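Local coordinates for beta-L-arabinobiosidase (Bacteroides thetaiotaomicron, PDB 5MQR), which probably hydrolyses L-arabinose-containing glycosidic linkages in plant pectin for a gut bacterium, and may also act as an exo-alpha-sialidase, at residues Y241-V246 and I255-K260; K263-Y268 and S277-A282; I731-Y736 and L772-D777. One frame throughout, in Å; residues are numbered along the deposited sequence.

Contacts 1 and 2 are neighbours on the beta-propeller side of the chain, their centres about 12 Å apart, and they touch where Met243 CE packs on Trp279 CZ2 at 3.6 Å. Contact 3 lies on the other side of the chain's centre, in the helical glycoside hydrolase domain, its nearest atoms about 53 Å from contact 2 and about 66 Å from contact 1. Contact 2 is the most buried and joins two hairpin strands through backbone hydrogen bonds. The other two are partly buried: contact 1 holds a loop against a turn with apolar side chains, and contact 3 joins two helices chiefly by one selenomethionine, with a water bridge beside it.

Contact 1: residues Y241-V246 and I255-K260; sequences YMMQWV and IIPLKK
Met242 and Ile256 bring the two backbones nearest, their CA atoms 5.3 Å apart, where helix 239-242 runs into a type I beta turn from Met242 to Trp245 and the irregular loop 255-260 passes beside it. Ile256 sets its side chain against this turn. With CG1 anti to its own carbonyl carbon and the chain bent at chi2 (-64°), it brings CD1 to 3.4 Å from Met242 O, the carbonyl that accepts the turn-closing bond from Trp245 N. Its other branch, CG2, meets Val246 CG2 at 3.7 Å, the two side chains crossing nearly at right angles. An alanine here is likely to open a gap between the loop and the turn, leaving Val246 CG2 without its aliphatic partner. The two selenomethionines lie on successive parts of the loop and share Pro257. Met242 lays CB against Pro257 CD, 3.7 Å away, while its SE lies 4.0 Å from Ile255 CD1 and its CE sits over the centre of the Trp245 ring, an indole that also makes a cation-pi contact with Arg187. Met243 bends instead toward Pro257 CB and Leu258 CB, its SE 3.8 Å from each. Within the loop, Lys259 NZ donates to Ile256 O at 2.7 Å, almost in line with the carbonyl bond (174°), which ties the Lys259 side chain back to the loop backbone. The segments share no hydrogen bond: the loop supplies its own polar link and meets the turn's selenomethionines and Val246 with aliphatic carbon, so its position on this part of the propeller depends on fitted shape.

Contact 2: residues K263-Y268 and S277-A282; sequences KAFNCY and SLWKHA
Asn266 and Leu278 form an antiparallel hydrogen-bonded pair in the beta hairpin of strands 266-269 and 275-278, the first two strands of a four-stranded antiparallel sheet consistent with a propeller blade. Asn266 N donates to Leu278 O at 2.9 Å, and Leu278 N returns a bond of 2.8 Å to Asn266 O. Cys267 and Ser277 follow as a non-hydrogen-bonded pair. A third backbone bond, of 2.9 Å, runs from Lys280 N to Lys263 O.

On the face that carries Ser277, the aromatic side chains interlock. Phe265, its ring carried anti to the backbone N (chi1 175°), turns an edge toward the face of Trp279 in an offset edge-to-face pair, with the centroid of the Phe265 ring and that of the five-membered ring of Trp279 5.5 Å apart. Ser277 CB fills the corner, 3.6 Å from Phe265 CE2 and also over the rim of the indole. Trp294 and Tyr262 meet these rings from outside, against Phe265 and Trp279 respectively.

On the other face, the Asn266 amide is fixed from several sides. Its ND2 makes a long bond of 3.3 Å to Ala264 O, lying close to the amide plane, and also donates to Ile311 O, while OD1 accepts from Gly313 N, fastening the hairpin to the first strand of the next four-stranded sheet.

At the Lys263 end, Lys280 lays its CG beside Lys263 CB and then extends to Asn308 O and the phenolic ester oxygen (atom OH) of the phosphotyrosine at position 371. Beside the third backbone bond, one water accepts from Lys263 N at 3.0 Å and donates to Lys280 O.

Contact 3: residues I731-Y736 and L772-D777; sequences IIHTWY and LDMTKD
Met774, a selenomethionine, reaches from helix 768-788 to three residues of helix 726-737; the axes of segments 731-736 and 772-777 come within 11.5 Å and run in nearly the same direction, 26° from parallel. This is an arrangement consistent with neighbouring helices of one layer in the alpha/alpha barrel of six-hairpin glycosidases.

The main aromatic contacts come from Met774. Bends at chi2 (-63°) and chi3 bring CE over one face of Tyr736 in a CH-pi contact, 3.5 Å from the ring centroid and only slightly off its normal. The selenium behind it lies near the plane of His733, at the ring edge, with SE 3.9 Å from CD2. A Met-aromatic contact with Tyr736 is oblique.

Apolar packing completes the grip: Ile732 CG2 meets Met774 CE at 3.8 Å, and Asp777 CB rests at a similar distance from Tyr736 CD2.

The polar links lie around Asp773 and Asp777. A water in the plane of the His733 ring joins NE2, 2.7 Å from it, to Asp773 OD2, to which the water donates at 2.6 Å. Both Asp773 and Asp777 form salt bridges with Arg737, and Tyr736 OH bonds to Glu781, which would help hold the phenol ring beneath the methyl.

The helices therefore meet chiefly through one polarisable side chain, its methyl over one ring and its selenium at the edge of another, while Asp773 lies toward solvent and Asp777 sits beside Tyr736, with Arg737 probably balancing both charges.

Contact 1: residues Y241-V246 and I255-K260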
loop_
_atom_site.group_PDB
_atom_site.type_symbol
_atom_site.label_atom_id
_atom_site.label_comp_id
_atom_site.label_asym_id
_atom_site.label_seq_id
_atom_site.Cartn_x
_atom_site.Cartn_y
_atom_site.Cartn_z
ATOM N N TYR A 241 -27.016 5.815 -23.188
ATOM C CA TYR A 241 -28.195 6.353 -22.527
ATOM C C TYR A 241 -29.462 5.580 -22.913
ATOM O O TYR A 241 -30.320 5.359 -22.059
ATOM C CB TYR A 241 -28.316 7.878 -22.771
ATOM C CG TYR A 241 -27.375 8.630 -21.856
ATOM C CD1 TYR A 241 -25.993 8.646 -22.088
ATOM C CD2 TYR A 241 -27.849 9.243 -20.706
ATOM C CE1 TYR A 241 -25.127 9.307 -21.219
ATOM C CE2 TYR A 241 -27.004 9.901 -19.836
ATOM C CZ TYR A 241 -25.644 9.933 -20.089
ATOM O OH TYR A 241 -24.825 10.580 -19.181
HETATM N N MSE A 242 -29.571 5.118 -24.160
HETATM C CA MSE A 242 -30.745 4.306 -24.566
HETATM C C MSE A 242 -30.776 2.970 -23.830
HETATM O O MSE A 242 -31.856 2.497 -23.448
HETATM C CB MSE A 242 -30.817 4.116 -26.070
HETATM C CG MSE A 242 -30.885 5.424 -26.846
HETATM SE SE MSE A 242 -32.448 6.470 -26.324
HETATM C CE MSE A 242 -31.612 7.644 -24.986
HETATM N N MSE A 243 -29.605 2.398 -23.543
HETATM C CA MSE A 243 -29.504 1.185 -22.726
HETATM C C MSE A 243 -30.083 1.333 -21.343
HETATM O O MSE A 243 -30.441 0.335 -20.711
HETATM C CB MSE A 243 -28.056 0.748 -22.543
HETATM C CG MSE A 243 -27.407 0.266 -23.838
HETATM SE SE MSE A 243 -28.282 -1.334 -24.583
HETATM C CE MSE A 243 -27.432 -2.582 -23.313
ATOM N N GLN A 244 -30.169 2.569 -20.854
ATOM C CA GLN A 244 -30.694 2.853 -19.518
ATOM C C GLN A 244 -32.132 3.309 -19.540
ATOM O O GLN A 244 -32.636 3.763 -18.529
ATOM C CB GLN A 244 -29.821 3.899 -18.824
ATOM C CG GLN A 244 -28.365 3.483 -18.704
ATOM C CD GLN A 244 -27.497 4.557 -18.078
ATOM O OE1 GLN A 244 -27.619 4.853 -16.884
ATOM N NE2 GLN A 244 -26.625 5.164 -18.891
ATOM N N TRP A 245 -32.767 3.226 -20.695
ATOM C CA TRP A 245 -34.186 3.531 -20.864
ATOM C C TRP A 245 -35.032 2.278 -21.142
ATOM O O TRP A 245 -36.244 2.378 -21.276
ATOM C CB TRP A 245 -34.370 4.475 -22.050
ATOM C CG TRP A 245 -34.017 5.932 -21.835
ATOM C CD1 TRP A 245 -33.277 6.487 -20.816
ATOM C CD2 TRP A 245 -34.350 7.003 -22.720
ATOM N NE1 TRP A 245 -33.163 7.850 -21.008
ATOM C CE2 TRP A 245 -33.800 8.186 -22.176
ATOM C CE3 TRP A 245 -35.058 7.076 -23.928
ATOM C CZ2 TRP A 245 -33.955 9.430 -22.792
ATOM C CZ3 TRP A 245 -35.214 8.305 -24.541
ATOM C CH2 TRP A 245 -34.673 9.471 -23.972
ATOM N N VAL A 246 -34.404 1.112 -21.234
ATOM C CA VAL A 246 -35.091 -0.107 -21.691
ATOM C C VAL A 246 -36.224 -0.600 -20.785
ATOM O O VAL A 246 -37.197 -1.170 -21.281
ATOM C CB VAL A 246 -34.096 -1.260 -21.917
ATOM C CG1 VAL A 246 -33.471 -1.736 -20.581
ATOM C CG2 VAL A 246 -34.754 -2.405 -22.703
ATOM N N ILE A 255 -35.145 2.360 -30.861
ATOM C CA ILE A 255 -34.032 3.187 -30.315
ATOM C C ILE A 255 -33.192 2.509 -29.223
ATOM O O ILE A 255 -32.119 3.022 -28.866
ATOM C CB ILE A 255 -34.513 4.566 -29.773
ATOM C CG1 ILE A 255 -35.286 4.408 -28.441
ATOM C CG2 ILE A 255 -35.306 5.321 -30.842
ATOM C CD1 ILE A 255 -36.042 5.651 -27.996
ATOM N N ILE A 256 -33.701 1.407 -28.659
ATOM C CA ILE A 256 -32.971 0.646 -27.644
ATOM C C ILE A 256 -32.025 -0.323 -28.374
ATOM O O ILE A 256 -32.485 -1.129 -29.183
ATOM C CB ILE A 256 -33.898 -0.156 -26.685
ATOM C CG1 ILE A 256 -35.053 0.701 -26.107
ATOM C CG2 ILE A 256 -33.079 -0.759 -25.558
ATOM C CD1 ILE A 256 -34.652 1.872 -25.213
ATOM N N PRO A 257 -30.713 -0.250 -28.096
ATOM C CA PRO A 257 -29.770 -1.125 -28.824
ATOM C C PRO A 257 -29.944 -2.633 -28.570
ATOM O O PRO A 257 -29.916 -3.418 -29.512
ATOM C CB PRO A 257 -28.388 -0.662 -28.320
ATOM C CG PRO A 257 -28.602 0.717 -27.802
ATOM C CD PRO A 257 -30.005 0.747 -27.265
ATOM N N LEU A 258 -30.089 -3.006 -27.299
ATOM C CA LEU A 258 -30.287 -4.389 -26.870
ATOM C C LEU A 258 -31.650 -4.417 -26.203
ATOM O O LEU A 258 -31.839 -3.794 -25.173
ATOM C CB LEU A 258 -29.195 -4.815 -25.877
ATOM C CG LEU A 258 -29.218 -6.272 -25.375
ATOM C CD1 LEU A 258 -28.998 -7.258 -26.520
ATOM C CD2 LEU A 258 -28.183 -6.494 -24.277
ATOM N N LYS A 259 -32.589 -5.145 -26.791
ATOM C CA LYS A 259 -33.995 -5.047 -26.413
ATOM C C LYS A 259 -34.463 -5.859 -25.179
ATOM O O LYS A 259 -35.532 -5.591 -24.636
ATOM C CB LYS A 259 -34.855 -5.315 -27.644
ATOM C CG LYS A 259 -34.809 -4.128 -28.602
ATOM C CD LYS A 259 -35.137 -4.496 -30.040
ATOM C CE LYS A 259 -35.066 -3.284 -30.965
ATOM N NZ LYS A 259 -33.690 -2.720 -30.997
ATOM N N LYS A 260 -33.660 -6.811 -24.718
ATOM C CA LYS A 260 -33.969 -7.565 -23.490
ATOM C C LYS A 260 -33.911 -6.665 -22.258
ATOM O O LYS A 260 -33.056 -5.782 -22.142
ATOM C CB LYS A 260 -33.019 -8.764 -23.313
ATOM C CG LYS A 260 -33.333 -9.923 -24.242
ATOM C CD LYS A 260 -32.079 -10.638 -24.756
ATOM C CE LYS A 260 -32.428 -11.660 -25.847
ATOM N NZ LYS A 260 -31.233 -12.108 -26.618
#

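Contact 2: residues K263-Y268 and S277-A282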
loop_
_atom_site.group_PDB
_atom_site.type_symbol
_atom_site.label_atom_id
_atom_site.label_comp_id
_atom_site.label_asym_id
_atom_site.label_seq_id
_atom_site.Cartn_x
_atom_site.Cartn_y
_atom_site.Cartn_z
ATOM N N LYS A 263 -31.556 -5.042 -16.288
ATOM C CA LYS A 263 -31.980 -3.942 -15.432
ATOM C C LYS A 263 -30.856 -3.109 -14.895
ATOM O O LYS A 263 -29.834 -3.646 -14.513
ATOM C CB LYS A 263 -32.768 -4.494 -14.257
ATOM C CG LYS A 263 -33.809 -5.476 -14.724
ATOM C CD LYS A 263 -35.060 -5.488 -13.883
ATOM C CE LYS A 263 -36.154 -6.189 -14.676
ATOM N NZ LYS A 263 -37.315 -6.426 -13.788
ATOM N N ALA A 264 -31.085 -1.797 -14.841
ATOM C CA ALA A 264 -30.189 -0.850 -14.182
ATOM C C ALA A 264 -28.780 -0.874 -14.778
ATOM O O ALA A 264 -27.778 -0.915 -14.051
ATOM C CB ALA A 264 -30.163 -1.113 -12.678
ATOM N N PHE A 265 -28.733 -0.883 -16.108
ATOM C CA PHE A 265 -27.489 -0.786 -16.873
ATOM C C PHE A 265 -26.547 0.283 -16.325
ATOM O O PHE A 265 -26.951 1.410 -16.021
ATOM C CB PHE A 265 -27.834 -0.477 -18.333
ATOM C CG PHE A 265 -26.645 -0.226 -19.226
ATOM C CD1 PHE A 265 -26.073 1.040 -19.313
ATOM C CD2 PHE A 265 -26.143 -1.245 -20.025
ATOM C CE1 PHE A 265 -24.992 1.279 -20.147
ATOM C CE2 PHE A 265 -25.055 -1.025 -20.879
ATOM C CZ PHE A 265 -24.477 0.245 -20.941
ATOM N N ASN A 266 -25.290 -0.087 -16.172
ATOM C CA ASN A 266 -24.211 0.894 -16.051
ATOM C C ASN A 266 -23.008 0.322 -16.745
ATOM O O ASN A 266 -22.944 -0.878 -16.973
ATOM C CB ASN A 266 -23.907 1.297 -14.603
ATOM C CG ASN A 266 -23.571 0.125 -13.699
ATOM O OD1 ASN A 266 -22.460 0.040 -13.173
ATOM N ND2 ASN A 266 -24.542 -0.764 -13.481
ATOM N N CYS A 267 -22.066 1.188 -17.101
ATOM C CA CYS A 267 -20.917 0.781 -17.874
ATOM C C CYS A 267 -19.711 1.618 -17.587
ATOM O O CYS A 267 -19.803 2.713 -17.009
ATOM C CB CYS A 267 -21.238 0.878 -19.381
ATOM S SG CYS A 267 -21.481 2.545 -20.059
ATOM N N TYR A 268 -18.572 1.108 -18.030
ATOM C CA TYR A 268 -17.337 1.864 -17.977
ATOM C C TYR A 268 -16.404 1.434 -19.087
ATOM O O TYR A 268 -16.596 0.377 -19.682
ATOM C CB TYR A 268 -16.661 1.723 -16.619
ATOM C CG TYR A 268 -16.359 0.323 -16.129
ATOM C CD1 TYR A 268 -15.279 -0.415 -16.628
ATOM C CD2 TYR A 268 -17.106 -0.238 -15.107
ATOM C CE1 TYR A 268 -14.991 -1.687 -16.136
ATOM C CE2 TYR A 268 -16.831 -1.500 -14.600
ATOM C CZ TYR A 268 -15.766 -2.226 -15.105
ATOM O OH TYR A 268 -15.479 -3.461 -14.571
ATOM N N SER A 277 -20.260 -3.642 -19.372
ATOM C CA SER A 277 -21.551 -3.342 -18.774
ATOM C C SER A 277 -21.870 -4.230 -17.586
ATOM O O SER A 277 -21.384 -5.372 -17.479
ATOM C CB SER A 277 -22.670 -3.494 -19.814
ATOM O OG SER A 277 -22.783 -4.829 -20.282
ATOM N N LEU A 278 -22.730 -3.695 -16.727
ATOM C CA LEU A 278 -23.278 -4.390 -15.571
ATOM C C LEU A 278 -24.773 -4.063 -15.475
ATOM O O LEU A 278 -25.222 -2.958 -15.825
ATOM C CB LEU A 278 -22.581 -3.981 -14.268
ATOM C CG LEU A 278 -21.143 -4.478 -14.121
ATOM C CD1 LEU A 278 -20.356 -3.693 -13.079
ATOM C CD2 LEU A 278 -21.093 -5.964 -13.793
ATOM N N TRP A 279 -25.518 -5.054 -15.010
ATOM C CA TRP A 279 -26.914 -4.922 -14.724
ATOM C C TRP A 279 -27.165 -5.608 -13.382
ATOM O O TRP A 279 -26.257 -6.213 -12.804
ATOM C CB TRP A 279 -27.702 -5.646 -15.800
ATOM C CG TRP A 279 -27.689 -5.087 -17.210
ATOM C CD1 TRP A 279 -28.539 -4.126 -17.734
ATOM C CD2 TRP A 279 -26.893 -5.548 -18.309
ATOM N NE1 TRP A 279 -28.277 -3.941 -19.065
ATOM C CE2 TRP A 279 -27.283 -4.803 -19.450
ATOM C CE3 TRP A 279 -25.872 -6.496 -18.435
ATOM C CZ2 TRP A 279 -26.686 -4.987 -20.707
ATOM C CZ3 TRP A 279 -25.271 -6.688 -19.687
ATOM C CH2 TRP A 279 -25.686 -5.931 -20.807
ATOM N N LYS A 280 -28.397 -5.545 -12.900
ATOM C CA LYS A 280 -28.815 -6.337 -11.733
ATOM C C LYS A 280 -28.460 -7.831 -11.844
ATOM O O LYS A 280 -28.475 -8.417 -12.956
ATOM C CB LYS A 280 -30.320 -6.230 -11.535
ATOM C CG LYS A 280 -30.780 -4.926 -10.919
ATOM C CD LYS A 280 -32.196 -5.074 -10.381
ATOM C CE LYS A 280 -32.680 -3.769 -9.782
ATOM N NZ LYS A 280 -33.915 -4.034 -8.999
ATOM N N HIS A 281 -28.153 -8.430 -10.688
ATOM C CA HIS A 281 -27.631 -9.820 -10.582
ATOM C C HIS A 281 -26.219 -9.943 -11.134
ATOM O O HIS A 281 -25.724 -11.038 -11.386
ATOM C CB HIS A 281 -28.566 -10.851 -11.242
ATOM C CG HIS A 281 -29.968 -10.800 -10.723
ATOM N ND1 HIS A 281 -30.331 -11.350 -9.508
ATOM C CD2 HIS A 281 -31.093 -10.250 -11.241
ATOM C CE1 HIS A 281 -31.619 -11.145 -9.302
ATOM N NE2 HIS A 281 -32.104 -10.481 -10.338
ATOM N N ALA A 282 -25.565 -8.798 -11.286
ATOM C CA ALA A 282 -24.295 -8.698 -11.950
ATOM C C ALA A 282 -24.242 -9.422 -13.309
ATOM O O ALA A 282 -23.206 -9.959 -13.680
ATOM C CB ALA A 282 -23.199 -9.162 -10.999
HETATM O O HOH W 1 -30.786 -7.523 -14.835
#

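Contact 3: residues I731-Y736 and L772-D777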
loop_
_atom_site.group_PDB
_atom_site.type_symbol
_atom_site.label_atom_id
_atom_site.label_comp_id
_atom_site.label_asym_id
_atom_site.label_seq_id
_atom_site.Cartn_x
_atom_site.Cartn_y
_atom_site.Cartn_z
ATOM N N ILE A 731 31.091 -6.802 17.192
ATOM C CA ILE A 731 31.933 -7.387 16.144
ATOM C C ILE A 731 33.104 -6.490 15.796
ATOM O O ILE A 731 34.231 -6.961 15.714
ATOM C CB ILE A 731 31.129 -7.712 14.864
ATOM C CG1 ILE A 731 30.255 -8.949 15.092
ATOM C CG2 ILE A 731 32.039 -7.966 13.669
ATOM C CD1 ILE A 731 29.040 -8.998 14.171
ATOM N N ILE A 732 32.818 -5.219 15.563
ATOM C CA ILE A 732 33.834 -4.213 15.312
ATOM C C ILE A 732 34.722 -4.012 16.548
ATOM O O ILE A 732 35.954 -4.075 16.429
ATOM C CB ILE A 732 33.199 -2.878 14.833
ATOM C CG1 ILE A 732 32.625 -3.081 13.429
ATOM C CG2 ILE A 732 34.210 -1.726 14.821
ATOM C CD1 ILE A 732 31.699 -1.982 12.996
ATOM N N HIS A 733 34.132 -3.794 17.721
ATOM C CA HIS A 733 34.961 -3.577 18.917
ATOM C C HIS A 733 35.847 -4.788 19.214
ATOM O O HIS A 733 36.969 -4.625 19.639
ATOM C CB HIS A 733 34.131 -3.170 20.136
ATOM C CG HIS A 733 33.570 -1.777 20.048
ATOM N ND1 HIS A 733 32.542 -1.332 20.857
ATOM C CD2 HIS A 733 33.868 -0.745 19.220
ATOM C CE1 HIS A 733 32.238 -0.086 20.537
ATOM N NE2 HIS A 733 33.032 0.294 19.552
ATOM N N THR A 734 35.359 -5.989 18.927
ATOM C CA THR A 734 36.144 -7.206 19.108
ATOM C C THR A 734 37.426 -7.193 18.243
ATOM O O THR A 734 38.503 -7.517 18.740
ATOM C CB THR A 734 35.278 -8.433 18.796
ATOM O OG1 THR A 734 34.266 -8.567 19.803
ATOM C CG2 THR A 734 36.106 -9.692 18.729
ATOM N N TRP A 735 37.299 -6.808 16.967
ATOM C CA TRP A 735 38.461 -6.670 16.087
ATOM C C TRP A 735 39.454 -5.640 16.606
ATOM O O TRP A 735 40.659 -5.903 16.572
ATOM C CB TRP A 735 38.081 -6.323 14.631
ATOM C CG TRP A 735 37.731 -7.490 13.806
ATOM C CD1 TRP A 735 36.506 -7.786 13.294
ATOM C CD2 TRP A 735 38.605 -8.545 13.399
ATOM N NE1 TRP A 735 36.559 -8.957 12.587
ATOM C CE2 TRP A 735 37.835 -9.456 12.649
ATOM C CE3 TRP A 735 39.957 -8.810 13.593
ATOM C CZ2 TRP A 735 38.386 -10.606 12.080
ATOM C CZ3 TRP A 735 40.498 -9.959 13.039
ATOM C CH2 TRP A 735 39.718 -10.828 12.277
ATOM N N TYR A 736 38.967 -4.496 17.085
ATOM C CA TYR A 736 39.867 -3.361 17.398
ATOM C C TYR A 736 40.310 -3.271 18.858
ATOM O O TYR A 736 41.327 -2.638 19.156
ATOM C CB TYR A 736 39.252 -2.038 16.941
ATOM C CG TYR A 736 39.250 -1.901 15.438
ATOM C CD1 TYR A 736 38.183 -2.369 14.674
ATOM C CD2 TYR A 736 40.325 -1.314 14.769
ATOM C CE1 TYR A 736 38.184 -2.257 13.285
ATOM C CE2 TYR A 736 40.336 -1.204 13.383
ATOM C CZ TYR A 736 39.259 -1.664 12.645
ATOM O OH TYR A 736 39.262 -1.556 11.285
ATOM N N LEU A 772 32.451 8.323 16.005
ATOM C CA LEU A 772 33.447 9.254 16.585
ATOM C C LEU A 772 34.413 8.532 17.524
ATOM O O LEU A 772 35.638 8.775 17.484
ATOM C CB LEU A 772 32.778 10.423 17.318
ATOM C CG LEU A 772 31.958 11.427 16.468
ATOM C CD1 LEU A 772 31.180 12.428 17.322
ATOM C CD2 LEU A 772 32.854 12.183 15.502
ATOM N N ASP A 773 33.869 7.614 18.328
ATOM C CA ASP A 773 34.673 6.809 19.259
ATOM C C ASP A 773 35.639 5.806 18.584
ATOM O O ASP A 773 36.604 5.399 19.202
ATOM C CB ASP A 773 33.745 6.090 20.259
ATOM C CG ASP A 773 34.496 5.192 21.227
ATOM O OD1 ASP A 773 35.096 5.699 22.204
ATOM O OD2 ASP A 773 34.497 3.966 20.974
HETATM N N MSE A 774 35.365 5.415 17.337
HETATM C CA MSE A 774 36.217 4.484 16.558
HETATM C C MSE A 774 37.317 5.154 15.742
HETATM O O MSE A 774 38.175 4.476 15.180
HETATM C CB MSE A 774 35.341 3.650 15.595
HETATM C CG MSE A 774 34.826 2.364 16.239
HETATM SE SE MSE A 774 36.275 1.136 16.743
HETATM C CE MSE A 774 37.027 0.802 14.943
ATOM N N THR A 775 37.291 6.487 15.680
ATOM C CA THR A 775 38.188 7.289 14.828
ATOM C C THR A 775 39.688 7.033 15.116
ATOM O O THR A 775 40.442 6.744 14.187
ATOM C CB THR A 775 37.751 8.792 14.900
ATOM O OG1 THR A 775 36.640 8.988 14.002
ATOM C CG2 THR A 775 38.812 9.737 14.565
ATOM N N LYS A 776 40.106 7.108 16.377
ATOM C CA LYS A 776 41.506 6.861 16.728
ATOM C C LYS A 776 41.971 5.464 16.346
ATOM O O LYS A 776 43.056 5.317 15.799
ATOM C CB LYS A 776 41.760 7.083 18.220
ATOM C CG LYS A 776 41.669 8.542 18.620
ATOM C CD LYS A 776 42.142 8.765 20.058
ATOM C CE LYS A 776 41.529 10.024 20.666
ATOM N NZ LYS A 776 42.491 10.656 21.620
ATOM N N ASP A 777 41.122 4.467 16.603
ATOM C CA ASP A 777 41.407 3.075 16.267
ATOM C C ASP A 777 41.651 2.907 14.776
ATOM O O ASP A 777 42.546 2.145 14.379
ATOM C CB ASP A 777 40.269 2.136 16.652
ATOM C CG ASP A 777 39.896 2.223 18.109
ATOM O OD1 ASP A 777 39.259 3.252 18.493
ATOM O OD2 ASP A 777 40.208 1.260 18.854
HETATM O O HOH W 2 32.960 2.978 19.089
#